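PDB 4UJ7: surface layer protein from Geobacillus stearothermophilus, which probably self-assembles into the crystalline layer coating the bacterial cell, and is represented here by its domains 5 and 6, the latter binding calcium. Local coordinates for residues A61-S66 against T87-K92; D156-S161 against T182-T187. One frame throughout, in Å; residues are numbered along the deposited sequence.

Each contact belongs to a different Big-like domain, and each joins an outermost strand of one sheet to an inner strand of the sheet facing it. The edge strands differ: 61-65 ends the sheet that it shares with 74-81, 32-41 and 15-20, whereas 158-160 ends the one made with 195-203, 206-216 and 122-124. The centres are 28 Å apart and the two do not touch. Contact 1 is partly buried and purely apolar, with a few small aliphatic touches. Contact 2 is buried, larger and mixed: a tyrosine reaches across, packing its ring under an isoleucine and accepting a backbone N-H. The calcium ions are bound in the domain of contact 2, away from contact 1.

Contact 1 of 2, residues A61-S66 against T87-K92; sequences ATVSVS and TTITIK
Ile89 and Val63 meet between the two sheets of the first Big-like domain, an immunoglobulin-like beta-sandwich. Strand 61-65 is the outermost of its sheet within this chain, hydrogen-bonded to strand 74-81, whereas strand 85-93 lies inside the facing sheet, between 52-55 and 96-105. The two segments run in the same direction, Ala61 level with Thr87 and Val63 with Ile89, the CA atoms of Val63 and Ile89 standing 7.5 Å apart. At that spacing the backbones are too far apart to bond as neighbours in a sheet, and side chains alone bridge the gap.

Val63 and Ile89 extend toward each other tip to tip. Their closest approach is CD1 of Ile89 on CB of Val63 at 3.8 Å, with CG2 of Val63 against CG2 of Ile89 at 3.9 Å. Both CG2 methyls stand opposite their own backbone N. The end of Ile89 is bent, chi2 -46°, and this kink brings CD1 onto the valine, so that both CD1 and CG2 of the isoleucine bear on CG2 of Val63 from one side. Val53 from strand 52-55 and Val77 from strand 74-81 also touch Val63, and Val102 of strand 96-105 touches both Ile89 and Ala61.

Two residues back along both strands the sandwich is joined more lightly, through the CB of Ala61 and the CG2 methyl of Thr87, 4.3 Å apart.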
# COMPACT_ATOMS: atom_id res chain seq x y z
N ALA A 61 -6.72 18.12 -4.74
CA ALA A 61 -6.57 16.67 -4.64
C ALA A 61 -7.93 16.01 -4.47
O ALA A 61 -8.80 16.54 -3.80
CB ALA A 61 -5.69 16.29 -3.45
N THR A 62 -8.08 14.83 -5.07
CA THR A 62 -9.26 14.00 -4.81
C THR A 62 -8.89 12.75 -4.02
O THR A 62 -7.71 12.39 -3.92
CB THR A 62 -10.00 13.59 -6.09
OG1 THR A 62 -9.11 12.85 -6.93
CG2 THR A 62 -10.49 14.83 -6.85
N VAL A 63 -9.90 12.07 -3.48
CA VAL A 63 -9.65 10.98 -2.55
C VAL A 63 -10.68 9.86 -2.68
O VAL A 63 -11.85 10.11 -3.03
CB VAL A 63 -9.57 11.51 -1.10
CG1 VAL A 63 -10.94 11.98 -0.60
CG2 VAL A 63 -8.98 10.46 -0.16
N SER A 64 -10.25 8.63 -2.42
CA SER A 64 -11.16 7.50 -2.39
C SER A 64 -10.68 6.52 -1.33
O SER A 64 -9.56 6.65 -0.81
CB SER A 64 -11.23 6.83 -3.76
OG SER A 64 -9.96 6.33 -4.13
N VAL A 65 -11.53 5.57 -0.97
CA VAL A 65 -11.21 4.60 0.08
C VAL A 65 -11.60 3.19 -0.34
O VAL A 65 -12.65 2.97 -0.98
CB VAL A 65 -11.84 5.01 1.44
CG1 VAL A 65 -13.36 5.13 1.38
CG2 VAL A 65 -11.44 4.05 2.56
N SER A 66 -10.77 2.22 0.04
CA SER A 66 -11.02 0.83 -0.35
C SER A 66 -12.30 0.25 0.26
O SER A 66 -12.79 0.72 1.31
CB SER A 66 -9.79 -0.04 -0.01
OG SER A 66 -9.61 -0.18 1.40
N THR A 87 -3.96 21.04 0.91
CA THR A 87 -5.30 20.83 1.45
C THR A 87 -5.27 19.76 2.55
O THR A 87 -4.21 19.47 3.09
CB THR A 87 -6.36 20.51 0.34
OG1 THR A 87 -7.67 20.59 0.91
CG2 THR A 87 -6.14 19.14 -0.29
N THR A 88 -6.43 19.22 2.91
CA THR A 88 -6.52 18.19 3.93
C THR A 88 -7.51 17.11 3.49
O THR A 88 -8.48 17.42 2.77
CB THR A 88 -6.89 18.76 5.33
OG1 THR A 88 -8.25 19.18 5.35
CG2 THR A 88 -6.02 19.99 5.69
N ILE A 89 -7.24 15.85 3.83
CA ILE A 89 -8.20 14.75 3.75
C ILE A 89 -8.82 14.58 5.14
O ILE A 89 -8.11 14.36 6.14
CB ILE A 89 -7.58 13.37 3.35
CG1 ILE A 89 -6.83 13.39 2.00
CG2 ILE A 89 -8.65 12.27 3.32
CD1 ILE A 89 -7.55 14.10 0.86
N THR A 90 -10.14 14.67 5.22
CA THR A 90 -10.85 14.41 6.46
C THR A 90 -11.39 12.99 6.42
O THR A 90 -12.13 12.61 5.50
CB THR A 90 -11.99 15.44 6.71
OG1 THR A 90 -11.43 16.76 6.79
CG2 THR A 90 -12.74 15.11 7.99
N ILE A 91 -11.01 12.19 7.41
CA ILE A 91 -11.50 10.82 7.54
C ILE A 91 -12.40 10.81 8.77
O ILE A 91 -11.96 11.18 9.86
CB ILE A 91 -10.30 9.86 7.72
CG1 ILE A 91 -9.36 9.98 6.51
CG2 ILE A 91 -10.79 8.46 7.91
CD1 ILE A 91 -7.93 9.65 6.85
N LYS A 92 -13.66 10.41 8.59
CA LYS A 92 -14.65 10.47 9.68
C LYS A 92 -15.36 9.14 9.86
O LYS A 92 -15.73 8.45 8.88
CB LYS A 92 -15.69 11.57 9.40
CG LYS A 92 -16.45 12.10 10.61
CD LYS A 92 -17.13 13.44 10.29
CE LYS A 92 -16.14 14.60 10.21
NZ LYS A 92 -16.58 15.85 9.49

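Contact 2 of 2, residues D156-S161 against T182-T187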
# COMPACT_ATOMS: atom_id res chain seq x y z
N ASP A 156 8.07 -0.55 -14.94
CA ASP A 156 9.42 -0.42 -15.50
C ASP A 156 10.43 -1.37 -14.87
O ASP A 156 11.49 -1.64 -15.44
CB ASP A 156 9.93 1.02 -15.31
CG ASP A 156 9.03 2.06 -15.97
OD1 ASP A 156 8.49 1.79 -17.06
OD2 ASP A 156 8.90 3.15 -15.39
N VAL A 157 10.10 -1.86 -13.68
CA VAL A 157 11.03 -2.66 -12.89
C VAL A 157 10.83 -4.14 -13.20
O VAL A 157 9.81 -4.53 -13.79
CB VAL A 157 10.90 -2.41 -11.36
CG1 VAL A 157 11.10 -0.94 -11.01
CG2 VAL A 157 9.57 -2.91 -10.81
N THR A 158 11.81 -4.96 -12.81
CA THR A 158 11.65 -6.40 -12.80
C THR A 158 11.86 -6.88 -11.36
O THR A 158 12.77 -6.41 -10.67
CB THR A 158 12.65 -7.06 -13.78
OG1 THR A 158 12.49 -6.46 -15.07
CG2 THR A 158 12.42 -8.56 -13.89
N ILE A 159 10.98 -7.76 -10.89
CA ILE A 159 11.06 -8.30 -9.52
C ILE A 159 11.21 -9.82 -9.59
O ILE A 159 10.40 -10.50 -10.23
CB ILE A 159 9.84 -7.90 -8.66
CG1 ILE A 159 9.76 -6.36 -8.58
CG2 ILE A 159 9.93 -8.47 -7.25
CD1 ILE A 159 8.64 -5.82 -7.71
N THR A 160 12.25 -10.34 -8.94
CA THR A 160 12.58 -11.76 -8.98
C THR A 160 12.91 -12.31 -7.60
O THR A 160 13.32 -11.57 -6.71
CB THR A 160 13.80 -12.03 -9.89
OG1 THR A 160 14.92 -11.27 -9.43
CG2 THR A 160 13.49 -11.66 -11.35
N SER A 161 12.74 -13.62 -7.45
CA SER A 161 13.24 -14.33 -6.28
C SER A 161 14.45 -15.16 -6.72
O SER A 161 14.76 -15.23 -7.91
CB SER A 161 12.16 -15.26 -5.74
OG SER A 161 11.77 -16.20 -6.73
N THR A 182 -0.13 -0.48 -12.90
CA THR A 182 0.53 -1.78 -12.74
C THR A 182 0.75 -2.14 -11.26
O THR A 182 1.25 -1.32 -10.48
CB THR A 182 1.89 -1.78 -13.48
OG1 THR A 182 1.65 -1.56 -14.88
CG2 THR A 182 2.64 -3.11 -13.31
N VAL A 183 0.38 -3.37 -10.88
CA VAL A 183 0.71 -3.92 -9.56
C VAL A 183 1.55 -5.18 -9.78
O VAL A 183 1.26 -5.97 -10.68
CB VAL A 183 -0.58 -4.26 -8.76
CG1 VAL A 183 -0.25 -4.87 -7.41
CG2 VAL A 183 -1.43 -3.01 -8.59
N TYR A 184 2.60 -5.37 -8.97
CA TYR A 184 3.34 -6.63 -9.04
C TYR A 184 2.70 -7.60 -8.03
O TYR A 184 2.65 -7.31 -6.83
CB TYR A 184 4.81 -6.40 -8.70
CG TYR A 184 5.80 -6.86 -9.76
CD1 TYR A 184 5.95 -8.22 -10.06
CD2 TYR A 184 6.58 -5.93 -10.46
CE1 TYR A 184 6.84 -8.65 -11.02
CE2 TYR A 184 7.50 -6.36 -11.43
CZ TYR A 184 7.63 -7.72 -11.70
OH TYR A 184 8.52 -8.17 -12.66
N VAL A 185 2.19 -8.72 -8.53
CA VAL A 185 1.40 -9.64 -7.72
C VAL A 185 2.24 -10.88 -7.44
O VAL A 185 2.73 -11.54 -8.37
CB VAL A 185 0.08 -10.00 -8.41
CG1 VAL A 185 -0.73 -10.98 -7.56
CG2 VAL A 185 -0.73 -8.74 -8.68
N ILE A 186 2.40 -11.17 -6.15
CA ILE A 186 3.21 -12.30 -5.70
C ILE A 186 2.26 -13.40 -5.19
O ILE A 186 1.38 -13.13 -4.37
CB ILE A 186 4.16 -11.86 -4.54
CG1 ILE A 186 4.83 -10.49 -4.81
CG2 ILE A 186 5.20 -12.96 -4.29
CD1 ILE A 186 5.60 -10.43 -6.11
N THR A 187 2.45 -14.63 -5.67
CA THR A 187 1.60 -15.75 -5.23
C THR A 187 2.46 -16.97 -4.90
O THR A 187 3.61 -17.06 -5.34
CB THR A 187 0.60 -16.14 -6.32
OG1 THR A 187 1.30 -16.37 -7.55
CG2 THR A 187 -0.48 -15.04 -6.53
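The hydroxyl of Tyr184 accepts the backbone N-H of Ile159: the N to OH distance is 3.1 Å and the bond is fairly straight, 164° at the hydrogen. On strand 158-160, Thr158 and Thr160 make their backbone bonds with Lys202 and Thr200 of strand 195-203. Since 158-160 is outermost in its sheet within this chain, the tyrosine supplies the Ile159 amide with an acceptor from the facing sheet.

The same isoleucine covers one face of the ring. CB of Ile159 stands 3.8 Å from the Tyr184 ring centroid, only 12° off the normal, a CH-pi contact. With CG1 beside its backbone N and chi2 extended, the side chain runs back over the ring, opposite in sense to the tyrosine: CG1 of Ile159 sits 3.6 Å from CE2 of Tyr184, and CD1 of Ile159 comes down on CD2 of Tyr184 at 3.4 Å, a tight fit. Tyr184 itself holds an unusual chi1 of -124°, well away from a staggered position, which probably costs some torsional strain.

Val157 closes in at the margin. Its carbonyl O lies in the ring plane at the edge, 3.8 Å from CE2 of Tyr184, and makes a weak hydrogen bond to NZ of Lys175, whose side chain also touches the tyrosine. CG2 of Val157 adds an apolar touch to CE2 of Tyr184 at 4.1 Å.

A leucine at Tyr184 would probably leave the Ile159 N-H without its acceptor and open a gap beneath the isoleucine. Through this ring, strand 181-188 is tied to the edge strand of the opposite sheet, an inter-sheet contact in the core of an immunoglobulin-like beta-sandwich, here the second Big-like domain.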